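Local coordinates for protein Alp7A (Bacillus subtilis, PDB 5EC0) that is a nucleotide-binding, actin-like protein of the bacterial cytoskeleton that probably forms filaments that segregate plasmid DNA, at residues Glu253-His258 with Phe289-Ile294; Ala241-His246 with Lys300-Ile305. All coordinates share one frame; numbering follows the deposited sequence.

Contact 1: residues Glu253-His258 with Phe289-Ile294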
loop_
_atom_site.group_PDB
_atom_site.type_symbol
_atom_site.label_atom_id
_atom_site.label_comp_id
_atom_site.label_asym_id
_atom_site.label_seq_id
_atom_site.Cartn_x
_atom_site.Cartn_y
_atom_site.Cartn_z
ATOM N N GLU A 253 -27.321 -5.111 -2.914
ATOM C CA GLU A 253 -28.235 -5.750 -3.854
ATOM C C GLU A 253 -28.396 -7.247 -3.617
ATOM O O GLU A 253 -29.510 -7.768 -3.688
ATOM C CB GLU A 253 -27.778 -5.505 -5.295
ATOM C CG GLU A 253 -28.074 -4.098 -5.800
ATOM C CD GLU A 253 -27.602 -3.881 -7.224
ATOM O OE1 GLU A 253 -26.740 -4.658 -7.688
ATOM O OE2 GLU A 253 -28.095 -2.934 -7.879
ATOM N N LYS A 254 -27.302 -7.942 -3.318
ATOM C CA LYS A 254 -27.346 -9.402 -3.307
ATOM C C LYS A 254 -26.952 -10.081 -1.987
ATOM O O LYS A 254 -27.160 -11.288 -1.826
ATOM C CB LYS A 254 -26.456 -9.937 -4.435
ATOM C CG LYS A 254 -26.896 -9.476 -5.815
ATOM C CD LYS A 254 -26.532 -10.480 -6.898
ATOM C CE LYS A 254 -27.231 -10.137 -8.204
ATOM N NZ LYS A 254 -27.079 -8.693 -8.541
ATOM N N LEU A 255 -26.397 -9.321 -1.042
ATOM C CA LEU A 255 -25.815 -9.927 0.158
ATOM C C LEU A 255 -26.128 -9.204 1.473
ATOM O O LEU A 255 -25.427 -9.397 2.457
ATOM C CB LEU A 255 -24.293 -10.023 -0.003
ATOM C CG LEU A 255 -23.735 -10.943 -1.091
ATOM C CD1 LEU A 255 -22.228 -10.871 -1.086
ATOM C CD2 LEU A 255 -24.198 -12.382 -0.890
ATOM N N LEU A 256 -27.186 -8.400 1.494
ATOM C CA LEU A 256 -27.560 -7.610 2.670
ATOM C C LEU A 256 -27.687 -8.450 3.943
ATOM O O LEU A 256 -27.507 -7.954 5.057
ATOM C CB LEU A 256 -28.878 -6.885 2.392
ATOM C CG LEU A 256 -29.048 -5.429 2.814
ATOM C CD1 LEU A 256 -27.793 -4.627 2.537
ATOM C CD2 LEU A 256 -30.223 -4.847 2.058
ATOM N N GLU A 257 -27.991 -9.728 3.757
ATOM C CA GLU A 257 -28.180 -10.673 4.846
ATOM C C GLU A 257 -26.855 -10.987 5.534
ATOM O O GLU A 257 -26.810 -11.310 6.720
ATOM C CB GLU A 257 -28.774 -11.965 4.295
ATOM C CG GLU A 257 -29.814 -11.747 3.214
ATOM C CD GLU A 257 -30.258 -13.039 2.572
ATOM O OE1 GLU A 257 -29.628 -14.083 2.836
ATOM O OE2 GLU A 257 -31.219 -13.008 1.781
ATOM N N HIS A 258 -25.773 -10.903 4.768
ATOM C CA HIS A 258 -24.499 -11.476 5.188
ATOM C C HIS A 258 -23.464 -10.439 5.609
ATOM O O HIS A 258 -22.488 -10.777 6.274
ATOM C CB HIS A 258 -23.934 -12.336 4.059
ATOM C CG HIS A 258 -24.753 -13.550 3.767
ATOM N ND1 HIS A 258 -25.683 -13.596 2.751
ATOM C CD2 HIS A 258 -24.789 -14.764 4.365
ATOM C CE1 HIS A 258 -26.254 -14.788 2.730
ATOM N NE2 HIS A 258 -25.727 -15.516 3.699
ATOM N N PHE A 289 -23.309 -20.879 4.755
ATOM C CA PHE A 289 -23.823 -20.198 3.560
ATOM C C PHE A 289 -22.748 -20.129 2.484
ATOM O O PHE A 289 -21.773 -19.389 2.608
ATOM C CB PHE A 289 -24.318 -18.788 3.936
ATOM C CG PHE A 289 -25.337 -18.794 5.041
ATOM C CD1 PHE A 289 -24.934 -18.737 6.366
ATOM C CD2 PHE A 289 -26.694 -18.909 4.759
ATOM C CE1 PHE A 289 -25.859 -18.760 7.397
ATOM C CE2 PHE A 289 -27.631 -18.940 5.788
ATOM C CZ PHE A 289 -27.212 -18.864 7.109
ATOM N N ASP A 290 -22.923 -20.932 1.442
ATOM C CA ASP A 290 -22.026 -20.911 0.292
ATOM C C ASP A 290 -22.337 -19.679 -0.554
ATOM O O ASP A 290 -23.411 -19.579 -1.146
ATOM C CB ASP A 290 -22.159 -22.194 -0.546
ATOM C CG ASP A 290 -21.083 -22.316 -1.626
ATOM O OD1 ASP A 290 -20.539 -21.284 -2.061
ATOM O OD2 ASP A 290 -20.794 -23.449 -2.063
ATOM N N LEU A 291 -21.396 -18.742 -0.588
ATOM C CA LEU A 291 -21.581 -17.498 -1.321
ATOM C C LEU A 291 -20.727 -17.470 -2.587
ATOM O O LEU A 291 -20.643 -16.440 -3.237
ATOM C CB LEU A 291 -21.232 -16.297 -0.433
ATOM C CG LEU A 291 -22.100 -16.055 0.804
ATOM C CD1 LEU A 291 -21.633 -14.827 1.576
ATOM C CD2 LEU A 291 -23.546 -15.905 0.409
ATOM N N THR A 292 -20.113 -18.603 -2.927
ATOM C CA THR A 292 -19.106 -18.670 -3.992
ATOM C C THR A 292 -19.578 -18.170 -5.351
ATOM O O THR A 292 -18.915 -17.337 -5.970
ATOM C CB THR A 292 -18.587 -20.109 -4.201
ATOM O OG1 THR A 292 -18.202 -20.681 -2.941
ATOM C CG2 THR A 292 -17.392 -20.105 -5.150
ATOM N N ASP A 293 -20.702 -18.699 -5.822
ATOM C CA ASP A 293 -21.234 -18.337 -7.136
ATOM C C ASP A 293 -21.493 -16.838 -7.252
ATOM O O ASP A 293 -21.151 -16.216 -8.263
ATOM C CB ASP A 293 -22.538 -19.094 -7.438
ATOM C CG ASP A 293 -22.312 -20.553 -7.798
ATOM O OD1 ASP A 293 -21.163 -20.931 -8.138
ATOM O OD2 ASP A 293 -23.305 -21.320 -7.755
ATOM N N ILE A 294 -22.103 -16.268 -6.217
ATOM C CA ILE A 294 -22.489 -14.867 -6.244
ATOM C C ILE A 294 -21.255 -13.990 -6.360
ATOM O O ILE A 294 -21.232 -12.995 -7.093
ATOM C CB ILE A 294 -23.294 -14.485 -4.986
ATOM C CG1 ILE A 294 -24.675 -15.152 -5.030
ATOM C CG2 ILE A 294 -23.409 -12.961 -4.846
ATOM C CD1 ILE A 294 -25.581 -14.745 -3.911
#
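F289 takes the imidazole edge of H258 on its ring face, an offset edge-to-face pair with centroids 5.2 Å apart and planes at 69°. The touching atom is H258 NE2, 3.6 Å from F289 CG and close to F289 CB as well; the flat ring of F289 gives the imidazole edge a surface. D290 turns the other way: its OD1 accepts from T292 N, which makes an Asx turn leading into helix 292-313, and also from T292 OG1. L291, the N-cap residue between D290 and T292, lays CD2 over one face of the H258 imidazole, 3.9 Å from its centroid, a CH-pi contact. L291 CD2 also meets L255 CD2 at 3.8 Å, so a branched leucine serves the ring and the aliphatic patch at once. An alanine in place of H258 would probably leave L291 CD2 without its aromatic cover and F289 without its edge-on partner. I294 closes the row, with CG2, anti to the backbone N, 4.1 Å from L255 CD2. L265 and F268 of helix 262-272 touch L255 and L291 in turn. The end of helix 243-254 and the loop after it thus pack, by aromatic and aliphatic contacts, on a strand-to-helix junction in the Alp7A C-terminal domain.

Contact 2: residues Ala241-His246 with Lys300-Ile305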
loop_
_atom_site.group_PDB
_atom_site.type_symbol
_atom_site.label_atom_id
_atom_site.label_comp_id
_atom_site.label_asym_id
_atom_site.label_seq_id
_atom_site.Cartn_x
_atom_site.Cartn_y
_atom_site.Cartn_z
ATOM N N ALA A 241 -13.514 4.703 -10.987
ATOM C CA ALA A 241 -14.843 4.088 -10.818
ATOM C C ALA A 241 -14.633 2.835 -9.957
ATOM O O ALA A 241 -14.621 1.713 -10.466
ATOM C CB ALA A 241 -15.476 3.736 -12.161
ATOM N N PRO A 242 -14.462 3.036 -8.642
ATOM C CA PRO A 242 -13.688 2.128 -7.786
ATOM C C PRO A 242 -14.286 0.757 -7.500
ATOM O O PRO A 242 -15.495 0.529 -7.605
ATOM C CB PRO A 242 -13.575 2.913 -6.478
ATOM C CG PRO A 242 -14.836 3.703 -6.422
ATOM C CD PRO A 242 -15.120 4.097 -7.856
ATOM N N PHE A 243 -13.394 -0.144 -7.107
ATOM C CA PHE A 243 -13.740 -1.492 -6.679
ATOM C C PHE A 243 -14.654 -1.519 -5.448
ATOM O O PHE A 243 -15.561 -2.352 -5.351
ATOM C CB PHE A 243 -12.453 -2.263 -6.387
ATOM C CG PHE A 243 -12.672 -3.652 -5.886
ATOM C CD1 PHE A 243 -13.226 -4.620 -6.707
ATOM C CD2 PHE A 243 -12.287 -4.002 -4.605
ATOM C CE1 PHE A 243 -13.411 -5.909 -6.245
ATOM C CE2 PHE A 243 -12.464 -5.290 -4.140
ATOM C CZ PHE A 243 -13.026 -6.248 -4.963
ATOM N N LEU A 244 -14.410 -0.611 -4.508
ATOM C CA LEU A 244 -15.209 -0.565 -3.288
ATOM C C LEU A 244 -16.671 -0.221 -3.578
ATOM O O LEU A 244 -17.580 -0.737 -2.922
ATOM C CB LEU A 244 -14.619 0.433 -2.295
ATOM C CG LEU A 244 -13.342 -0.077 -1.630
ATOM C CD1 LEU A 244 -12.683 1.018 -0.834
ATOM C CD2 LEU A 244 -13.653 -1.271 -0.743
ATOM N N ALA A 245 -16.897 0.639 -4.566
ATOM C CA ALA A 245 -18.261 0.988 -4.937
ATOM C C ALA A 245 -18.927 -0.232 -5.546
ATOM O O ALA A 245 -20.128 -0.452 -5.381
ATOM C CB ALA A 245 -18.284 2.158 -5.901
ATOM N N HIS A 246 -18.131 -1.043 -6.232
ATOM C CA HIS A 246 -18.658 -2.239 -6.874
ATOM C C HIS A 246 -19.060 -3.267 -5.811
ATOM O O HIS A 246 -20.054 -3.972 -5.963
ATOM C CB HIS A 246 -17.634 -2.822 -7.847
ATOM C CG HIS A 246 -18.114 -4.035 -8.577
ATOM N ND1 HIS A 246 -18.647 -3.979 -9.846
ATOM C CD2 HIS A 246 -18.132 -5.340 -8.218
ATOM C CE1 HIS A 246 -18.975 -5.198 -10.240
ATOM N NE2 HIS A 246 -18.675 -6.041 -9.269
ATOM N N LYS A 300 -16.024 -11.327 -11.735
ATOM C CA LYS A 300 -15.744 -11.495 -13.156
ATOM C C LYS A 300 -16.250 -10.281 -13.919
ATOM O O LYS A 300 -15.557 -9.781 -14.807
ATOM C CB LYS A 300 -16.371 -12.773 -13.706
ATOM C CG LYS A 300 -15.789 -13.205 -15.059
ATOM C CD LYS A 300 -16.614 -14.313 -15.695
ATOM C CE LYS A 300 -16.192 -14.577 -17.133
ATOM N NZ LYS A 300 -17.119 -15.560 -17.755
ATOM N N GLU A 301 -17.449 -9.812 -13.562
ATOM C CA GLU A 301 -17.996 -8.557 -14.103
ATOM C C GLU A 301 -17.001 -7.411 -13.974
ATOM O O GLU A 301 -16.679 -6.744 -14.962
ATOM C CB GLU A 301 -19.293 -8.143 -13.391
ATOM C CG GLU A 301 -20.481 -9.064 -13.563
ATOM C CD GLU A 301 -21.639 -8.666 -12.661
ATOM O OE1 GLU A 301 -21.728 -7.467 -12.301
ATOM O OE2 GLU A 301 -22.439 -9.554 -12.294
ATOM N N TYR A 302 -16.540 -7.185 -12.744
ATOM C CA TYR A 302 -15.604 -6.113 -12.455
ATOM C C TYR A 302 -14.321 -6.271 -13.273
ATOM O O TYR A 302 -13.831 -5.315 -13.864
ATOM C CB TYR A 302 -15.279 -6.066 -10.948
ATOM C CG TYR A 302 -14.389 -4.899 -10.577
ATOM C CD1 TYR A 302 -14.910 -3.607 -10.477
ATOM C CD2 TYR A 302 -13.023 -5.081 -10.348
ATOM C CE1 TYR A 302 -14.092 -2.522 -10.149
ATOM C CE2 TYR A 302 -12.199 -4.008 -10.025
ATOM C CZ TYR A 302 -12.742 -2.728 -9.931
ATOM O OH TYR A 302 -11.949 -1.653 -9.617
ATOM N N THR A 303 -13.795 -7.488 -13.318
ATOM C CA THR A 303 -12.568 -7.779 -14.055
ATOM C C THR A 303 -12.728 -7.460 -15.549
ATOM O O THR A 303 -11.817 -6.922 -16.186
ATOM C CB THR A 303 -12.154 -9.256 -13.852
ATOM O OG1 THR A 303 -11.919 -9.493 -12.458
ATOM C CG2 THR A 303 -10.887 -9.596 -14.632
ATOM N N GLU A 304 -13.898 -7.769 -16.103
ATOM C CA GLU A 304 -14.173 -7.464 -17.500
ATOM C C GLU A 304 -14.077 -5.950 -17.736
ATOM O O GLU A 304 -13.520 -5.502 -18.735
ATOM C CB GLU A 304 -15.541 -8.031 -17.920
ATOM C CG GLU A 304 -15.399 -9.369 -18.675
ATOM C CD GLU A 304 -16.635 -10.250 -18.622
ATOM O OE1 GLU A 304 -17.578 -9.924 -17.876
ATOM O OE2 GLU A 304 -16.662 -11.279 -19.330
ATOM N N ILE A 305 -14.579 -5.164 -16.795
ATOM C CA ILE A 305 -14.404 -3.720 -16.861
ATOM C C ILE A 305 -12.908 -3.341 -16.760
ATOM O O ILE A 305 -12.441 -2.471 -17.487
ATOM C CB ILE A 305 -15.228 -3.018 -15.755
ATOM C CG1 ILE A 305 -16.731 -3.223 -16.004
ATOM C CG2 ILE A 305 -14.937 -1.532 -15.721
ATOM C CD1 ILE A 305 -17.573 -3.124 -14.747
#
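Y302 lays its CB over the centre of the H246 imidazole, 3.8 Å from the ring centroid and 12° off the normal, a CH-pi contact. Its phenol ring continues past the histidine, with CD1 3.7 Å from H246 CG; the two rings meet obliquely, their planes at 58°. A chi1 of -176° puts CG of Y302 anti to the backbone N, on the side of helix 243-254. There F243 presents its edge to a face of Y302: CD1 of F243 comes within 3.5 Å of Y302 CE2, with ring centroids 5.0 Å apart. A long aromatic side chain suits this place because it spans the gap between two helices, turning a ring face to F243 while its CB sits on H246. Y302 OH reaches F243 CB at 3.3 Å and lies as near to F243 N, but the angle there is too poor for a hydrogen bond. H246 combines a ring face for packing with a polar edge, its NE2 being hydrogen-bonded to S298. V330 of helix 328-333 packs on both F243 and Y302, and F243 also touches the bound ADP. The three rings form an aromatic cluster between two helices, beside the nucleotide pocket of this actin-like fold.

In the fold
Contacts 1 and 2 join the same two helices, 243-254 and 292-313, their centres about 17 Å apart. Contact 2 ties the start of helix 243-254 to the middle of its partner; contact 1 ties its end and the loop beyond to the start of helix 292-313. Both are partly buried, but contact 1, centred about 28 Å from the centre of the chain, is the more peripheral, and contact 2, centred at about 19 Å, lies beside the pocket. Aromatic rings dominate near the nucleotide, whereas leucine and isoleucine methyls share the work farther out, where the side chain of L255 is about 13 Å from ADP. A histidine in each gives one ring face to an aliphatic carbon.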